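Local coordinates for protein putative 2,5-diketo-D-gluconic acid reductase B (Sinorhizobium meliloti, PDB 3UP8) that probably reduces methylglyoxal to hydroxyacetone, and perhaps 2,5-diketo-D-gluconate, with NADPH, as a TIM-barrel member of the aldo/keto reductase family, at residues T41-G46 with Y70-V76; H63-I69 with F91-W97. One frame throughout, in Å; residues are numbered along the deposited sequence.

Contact 1 (T41-G46 with Y70-V76); sequences TFRMSG and YGNEAEV. With ACT (acetate ion), chain C.
The ring of Tyr-70 carries Phe-42 CA over the centre of one face, 3.7 Å from the ring centroid, in a CH-pi contact. Near the plane of the same ring, at its edge, lie acetate OXT and Thr-41 OG1, the latter hydrogen-bonded to Asp-65 O. The Phe-42 ring has acetate O over one face and CG of its own neighbour Arg-43 over the other. The two aromatic planes meet obliquely at 35°. Phe-42 CG stands anti to the backbone N (chi1 166°), which sends the ring past the tyrosine and over the acetate, while Phe-42 CB touches Tyr-70 CZ at 3.4 Å.

Asn-72 makes the polar link. Asn-72 ND2 donates to Thr-41 O at 3.0 Å and to Met-44 O at 2.9 Å, and both acceptors lie near the amide plane. The type II turn from Thr-41 to Met-44 is thus held at both ends. Met-44 N also bonds Thr-41 O, from the face of the carbonyl opposite ND2. Asn-72 OD1 is bound by Thr-66 OG1, which should fix the amide rotation. Further on, Thr-41 CG2 packs on Val-76 CG2.

Tyr-70 is the predicted proton donor. Tyr-70 OH donates to acetate O at 2.6 Å. The acetate, probably from the crystallisation liquor, is also bound by His-128 NE2, a predicted substrate-binding residue, and may mark where a substrate carbonyl sits.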
loop_
_atom_site.group_PDB
_atom_site.type_symbol
_atom_site.label_atom_id
_atom_site.label_comp_id
_atom_site.label_asym_id
_atom_site.label_seq_id
_atom_site.Cartn_x
_atom_site.Cartn_y
_atom_site.Cartn_z
ATOM N N THR A 41 -6.090 -3.440 4.920
ATOM C CA THR A 41 -6.704 -3.965 6.159
ATOM C C THR A 41 -6.093 -3.361 7.429
ATOM O O THR A 41 -6.511 -3.671 8.547
ATOM C CB THR A 41 -6.720 -5.514 6.224
ATOM O OG1 THR A 41 -5.380 -6.017 6.251
ATOM C CG2 THR A 41 -7.457 -6.107 5.017
ATOM N N PHE A 42 -5.110 -2.491 7.248
ATOM C CA PHE A 42 -4.578 -1.659 8.328
ATOM C C PHE A 42 -5.759 -0.899 8.967
ATOM O O PHE A 42 -6.601 -0.345 8.263
ATOM C CB PHE A 42 -3.515 -0.727 7.727
ATOM C CG PHE A 42 -3.096 0.416 8.599
ATOM C CD1 PHE A 42 -2.646 0.211 9.902
ATOM C CD2 PHE A 42 -3.089 1.708 8.080
ATOM C CE1 PHE A 42 -2.237 1.290 10.690
ATOM C CE2 PHE A 42 -2.697 2.793 8.855
ATOM C CZ PHE A 42 -2.268 2.586 10.162
ATOM N N ARG A 43 -5.845 -0.946 10.292
ATOM C CA ARG A 43 -6.897 -0.262 11.061
ATOM C C ARG A 43 -8.228 -1.017 11.028
ATOM O O ARG A 43 -9.225 -0.535 11.547
ATOM C CB ARG A 43 -7.105 1.192 10.584
ATOM C CG ARG A 43 -5.892 2.115 10.703
ATOM C CD ARG A 43 -6.003 3.316 9.745
ATOM N NE ARG A 43 -7.109 4.193 10.105
ATOM C CZ ARG A 43 -7.885 4.840 9.238
ATOM N NH1 ARG A 43 -7.682 4.742 7.926
ATOM N NH2 ARG A 43 -8.874 5.597 9.694
HETATM N N MSE A 44 -8.254 -2.195 10.416
HETATM C CA MSE A 44 -9.494 -2.956 10.348
HETATM C C MSE A 44 -9.406 -4.132 11.284
HETATM O O MSE A 44 -8.387 -4.818 11.311
HETATM C CB MSE A 44 -9.756 -3.460 8.935
HETATM C CG MSE A 44 -10.096 -2.371 7.959
HETATM SE SE MSE A 44 -10.640 -3.124 6.267
HETATM C CE MSE A 44 -12.267 -4.046 6.805
ATOM N N SER A 45 -10.473 -4.376 12.040
ATOM C CA SER A 45 -10.542 -5.560 12.899
ATOM C C SER A 45 -10.752 -6.801 12.034
ATOM O O SER A 45 -11.051 -6.689 10.845
ATOM C CB SER A 45 -11.695 -5.435 13.897
ATOM O OG SER A 45 -12.925 -5.647 13.227
ATOM N N GLY A 46 -10.603 -7.978 12.634
ATOM C CA GLY A 46 -10.905 -9.238 11.953
ATOM C C GLY A 46 -12.353 -9.323 11.483
ATOM O O GLY A 46 -12.628 -9.752 10.359
ATOM N N TYR A 70 -1.058 -6.519 12.026
ATOM C CA TYR A 70 -2.479 -6.118 12.074
ATOM C C TYR A 70 -3.335 -7.160 12.766
ATOM O O TYR A 70 -4.386 -6.830 13.275
ATOM C CB TYR A 70 -3.104 -5.862 10.690
ATOM C CG TYR A 70 -2.384 -4.901 9.793
ATOM C CD1 TYR A 70 -1.529 -3.917 10.299
ATOM C CD2 TYR A 70 -2.593 -4.954 8.419
ATOM C CE1 TYR A 70 -0.873 -3.030 9.438
ATOM C CE2 TYR A 70 -1.943 -4.081 7.559
ATOM C CZ TYR A 70 -1.079 -3.135 8.068
ATOM O OH TYR A 70 -0.451 -2.283 7.172
ATOM N N GLY A 71 -2.896 -8.414 12.776
ATOM C CA GLY A 71 -3.653 -9.472 13.443
ATOM C C GLY A 71 -4.906 -9.920 12.705
ATOM O O GLY A 71 -5.769 -10.566 13.283
ATOM N N ASN A 72 -5.027 -9.584 11.424
ATOM C CA ASN A 72 -6.224 -9.982 10.670
ATOM C C ASN A 72 -5.939 -10.831 9.426
ATOM O O ASN A 72 -6.814 -10.994 8.568
ATOM C CB ASN A 72 -7.053 -8.742 10.307
ATOM C CG ASN A 72 -6.240 -7.695 9.545
ATOM O OD1 ASN A 72 -5.245 -8.018 8.899
ATOM N ND2 ASN A 72 -6.664 -6.438 9.622
ATOM N N GLU A 73 -4.726 -11.385 9.331
ATOM C CA GLU A 73 -4.373 -12.229 8.173
ATOM C C GLU A 73 -5.307 -13.431 8.015
ATOM O O GLU A 73 -5.701 -13.778 6.889
ATOM C CB GLU A 73 -2.934 -12.738 8.276
ATOM C CG GLU A 73 -1.858 -11.729 7.884
ATOM C CD GLU A 73 -0.453 -12.238 8.224
ATOM O OE1 GLU A 73 -0.269 -12.811 9.334
ATOM O OE2 GLU A 73 0.457 -12.084 7.379
ATOM N N ALA A 74 -5.655 -14.066 9.138
ATOM C CA ALA A 74 -6.577 -15.206 9.124
ATOM C C ALA A 74 -7.897 -14.876 8.412
ATOM O O ALA A 74 -8.384 -15.652 7.583
ATOM C CB ALA A 74 -6.841 -15.717 10.567
ATOM N N GLU A 75 -8.453 -13.713 8.718
ATOM C CA GLU A 75 -9.743 -13.310 8.163
ATOM C C GLU A 75 -9.599 -12.892 6.701
ATOM O O GLU A 75 -10.496 -13.148 5.897
ATOM C CB GLU A 75 -10.361 -12.201 9.027
ATOM C CG GLU A 75 -10.781 -12.691 10.432
ATOM C CD GLU A 75 -9.677 -12.631 11.486
ATOM O OE1 GLU A 75 -8.489 -12.401 11.152
ATOM O OE2 GLU A 75 -10.004 -12.820 12.682
ATOM N N VAL A 76 -8.466 -12.269 6.348
ATOM C CA VAL A 76 -8.163 -11.994 4.946
ATOM C C VAL A 76 -8.168 -13.301 4.154
ATOM O O VAL A 76 -8.799 -13.381 3.104
ATOM C CB VAL A 76 -6.803 -11.242 4.750
ATOM C CG1 VAL A 76 -6.395 -11.234 3.274
ATOM C CG2 VAL A 76 -6.898 -9.806 5.271
HETATM C C ACT C . 0.779 0.575 8.642
HETATM O O ACT C . 0.207 0.231 7.584
HETATM O OXT ACT C . 1.099 -0.351 9.397
HETATM C CH3 ACT C . 1.073 1.998 8.998
#

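Contact 2 (H63-I69 with F91-W97)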
loop_
_atom_site.group_PDB
_atom_site.type_symbol
_atom_site.label_atom_id
_atom_site.label_comp_id
_atom_site.label_asym_id
_atom_site.label_seq_id
_atom_site.Cartn_x
_atom_site.Cartn_y
_atom_site.Cartn_z
ATOM N N HIS A 63 -6.773 -6.296 -5.214
ATOM C CA HIS A 63 -5.529 -6.067 -4.511
ATOM C C HIS A 63 -5.931 -5.983 -3.052
ATOM O O HIS A 63 -6.786 -5.194 -2.683
ATOM C CB HIS A 63 -4.876 -4.772 -5.047
ATOM C CG HIS A 63 -3.713 -4.273 -4.248
ATOM N ND1 HIS A 63 -3.099 -3.067 -4.523
ATOM C CD2 HIS A 63 -3.065 -4.788 -3.177
ATOM C CE1 HIS A 63 -2.127 -2.863 -3.654
ATOM N NE2 HIS A 63 -2.077 -3.896 -2.834
ATOM N N VAL A 64 -5.370 -6.864 -2.232
ATOM C CA VAL A 64 -5.657 -6.869 -0.803
ATOM C C VAL A 64 -4.339 -6.762 -0.038
ATOM O O VAL A 64 -3.397 -7.495 -0.333
ATOM C CB VAL A 64 -6.399 -8.152 -0.349
ATOM C CG1 VAL A 64 -6.681 -8.086 1.145
ATOM C CG2 VAL A 64 -7.722 -8.331 -1.135
ATOM N N ASP A 65 -4.299 -5.836 0.918
ATOM C CA ASP A 65 -3.094 -5.539 1.690
ATOM C C ASP A 65 -3.275 -5.779 3.185
ATOM O O ASP A 65 -4.181 -5.216 3.820
ATOM C CB ASP A 65 -2.653 -4.097 1.434
ATOM C CG ASP A 65 -1.382 -3.738 2.175
ATOM O OD1 ASP A 65 -1.465 -3.445 3.396
ATOM O OD2 ASP A 65 -0.310 -3.737 1.524
ATOM N N THR A 66 -2.387 -6.593 3.755
ATOM C CA THR A 66 -2.424 -6.913 5.187
ATOM C C THR A 66 -0.989 -6.950 5.760
ATOM O O THR A 66 -0.041 -6.539 5.075
ATOM C CB THR A 66 -3.242 -8.221 5.434
ATOM O OG1 THR A 66 -3.445 -8.433 6.839
ATOM C CG2 THR A 66 -2.548 -9.440 4.797
ATOM N N ALA A 67 -0.839 -7.377 7.015
ATOM C CA ALA A 67 0.456 -7.384 7.704
ATOM C C ALA A 67 0.381 -8.352 8.864
ATOM O O ALA A 67 -0.688 -8.563 9.418
ATOM C CB ALA A 67 0.802 -5.995 8.225
ATOM N N GLN A 68 1.513 -8.921 9.245
ATOM C CA GLN A 68 1.564 -9.780 10.426
ATOM C C GLN A 68 1.029 -9.060 11.664
ATOM O O GLN A 68 0.207 -9.616 12.398
ATOM C CB GLN A 68 2.991 -10.274 10.663
ATOM C CG GLN A 68 3.420 -11.309 9.651
ATOM C CD GLN A 68 4.915 -11.632 9.687
ATOM O OE1 GLN A 68 5.688 -11.043 10.443
ATOM N NE2 GLN A 68 5.307 -12.600 8.877
ATOM N N ILE A 69 1.444 -7.807 11.852
ATOM C CA ILE A 69 1.100 -7.045 13.068
ATOM C C ILE A 69 -0.356 -6.620 13.158
ATOM O O ILE A 69 -0.837 -6.363 14.262
ATOM C CB ILE A 69 2.012 -5.804 13.281
ATOM C CG1 ILE A 69 1.928 -5.295 14.729
ATOM C CG2 ILE A 69 1.661 -4.675 12.302
ATOM C CD1 ILE A 69 2.398 -6.297 15.785
ATOM N N PHE A 91 -4.137 -9.921 -6.048
ATOM C CA PHE A 91 -2.788 -9.513 -5.662
ATOM C C PHE A 91 -2.763 -9.349 -4.149
ATOM O O PHE A 91 -3.411 -8.452 -3.599
ATOM C CB PHE A 91 -2.407 -8.209 -6.355
ATOM C CG PHE A 91 -0.961 -7.854 -6.201
ATOM C CD1 PHE A 91 -0.064 -8.102 -7.227
ATOM C CD2 PHE A 91 -0.497 -7.298 -5.015
ATOM C CE1 PHE A 91 1.307 -7.794 -7.078
ATOM C CE2 PHE A 91 0.857 -6.987 -4.857
ATOM C CZ PHE A 91 1.754 -7.240 -5.892
ATOM N N LEU A 92 -2.022 -10.222 -3.475
ATOM C CA LEU A 92 -2.072 -10.279 -2.017
ATOM C C LEU A 92 -0.735 -9.877 -1.416
ATOM O O LEU A 92 0.285 -10.454 -1.744
ATOM C CB LEU A 92 -2.520 -11.678 -1.532
ATOM C CG LEU A 92 -2.528 -11.966 -0.011
ATOM C CD1 LEU A 92 -3.512 -11.080 0.787
ATOM C CD2 LEU A 92 -2.778 -13.456 0.289
ATOM N N THR A 93 -0.764 -8.888 -0.527
ATOM C CA THR A 93 0.431 -8.376 0.119
ATOM C C THR A 93 0.372 -8.616 1.615
ATOM O O THR A 93 -0.657 -8.351 2.233
ATOM C CB THR A 93 0.501 -6.854 -0.090
ATOM O OG1 THR A 93 0.567 -6.592 -1.493
ATOM C CG2 THR A 93 1.717 -6.219 0.639
ATOM N N THR A 94 1.459 -9.122 2.197
ATOM C CA THR A 94 1.622 -9.022 3.656
ATOM C C THR A 94 2.984 -8.423 4.009
ATOM O O THR A 94 3.783 -8.101 3.119
ATOM C CB THR A 94 1.276 -10.346 4.424
ATOM O OG1 THR A 94 1.116 -10.059 5.822
ATOM C CG2 THR A 94 2.344 -11.443 4.209
ATOM N N LYS A 95 3.223 -8.232 5.303
ATOM C CA LYS A 95 4.413 -7.532 5.775
ATOM C C LYS A 95 5.006 -8.274 6.963
ATOM O O LYS A 95 4.284 -8.698 7.869
ATOM C CB LYS A 95 4.058 -6.100 6.203
ATOM C CG LYS A 95 3.227 -5.322 5.173
ATOM C CD LYS A 95 2.964 -3.884 5.614
ATOM C CE LYS A 95 1.940 -3.191 4.716
ATOM N NZ LYS A 95 0.521 -3.673 4.921
ATOM N N VAL A 96 6.325 -8.420 6.953
ATOM C CA VAL A 96 7.047 -8.994 8.094
ATOM C C VAL A 96 7.219 -7.964 9.211
ATOM O O VAL A 96 7.772 -6.888 8.993
ATOM C CB VAL A 96 8.420 -9.535 7.654
ATOM C CG1 VAL A 96 9.151 -10.172 8.822
ATOM C CG2 VAL A 96 8.239 -10.508 6.516
ATOM N N TRP A 97 6.719 -8.308 10.395
ATOM C CA TRP A 97 6.813 -7.459 11.573
ATOM C C TRP A 97 8.246 -7.475 12.090
ATOM O O TRP A 97 8.955 -8.485 11.983
ATOM C CB TRP A 97 5.856 -7.938 12.674
ATOM C CG TRP A 97 5.865 -7.041 13.903
ATOM C CD1 TRP A 97 6.128 -7.416 15.192
ATOM C CD2 TRP A 97 5.624 -5.631 13.933
ATOM N NE1 TRP A 97 6.053 -6.324 16.024
ATOM C CE2 TRP A 97 5.751 -5.215 15.277
ATOM C CE3 TRP A 97 5.307 -4.675 12.952
ATOM C CZ2 TRP A 97 5.571 -3.885 15.670
ATOM C CZ3 TRP A 97 5.124 -3.343 13.345
ATOM C CH2 TRP A 97 5.258 -2.966 14.692
HETATM O O HOH W 1 0.123 -3.749 -1.151
HETATM O O HOH W 2 3.594 -6.693 10.363
#
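Lys-95 NZ is gripped by Asp-65 and Thr-66. Lys-95 NZ forms a salt bridge with Asp-65 OD1 at 2.5 Å, meeting the carboxylate on its syn side. Lys-95 NZ also donates to Thr-66 O at 2.9 Å, from well above the carbonyl plane. The lysine chain runs extended beside Ala-67 CB and bends only at its last torsion (chi4 73°), which turns the ammonium group toward Asp-65. The other carboxylate oxygen, Asp-65 OD2, lies 3.3 Å from Thr-93 CG2. It accepts from a water that is also bonded to His-63 NE2 and Thr-93 OG1. That water lies in the plane of the His-63 ring, at its edge. His-63 ND1 is hydrogen-bonded to Pro-35 O. The Phe-91 ring turns its edge to the His-63 face.

Parallel strands 63-65 and 91-96 position these groups. Val-64 is bonded through N to Phe-91 O and through O to Thr-93 N, and Thr-66 N reaches Thr-93 O. Past the end of strand 63-65, Gln-68 N bonds Lys-95 O at 3.1 Å. Gln-68 OE1 accepts from Trp-97 N at 2.9 Å, and Asn-100 binds the same oxygen. At the end, Ile-69 lies over one face of the Trp-97 indole, with Ile-69 CD1 3.6 Å from the centroid of the five-membered ring.

Lys-95 NZ also bonds Tyr-70 OH. This arrangement is consistent with the predicted role of Lys-95 in lowering the tyrosine pKa.

How the contacts relate
The centres of contacts 1 and 2 lie about 9 Å apart, and their segments alternate along the chain: 41-46, 63-69, 70-76, 91-97. Contact 2 joins neighbouring strands 63-65 and 91-96 of the eight-stranded parallel barrel. Contact 1 joins the loop after strand 37-40 to the start of helix 73-83, which connects those two strands in a beta-alpha-beta unit. The contacts also meet through Glu-73 OE2 and Thr-94 OG1, 2.6 Å apart, a probable hydrogen bond. The loop after strand 63-65 thus sets the predicted proton donor, Tyr-70, at the C-terminal end of the barrel, beside Lys-95 on strand 91-96, predicted to tune it, with His-128 nearby.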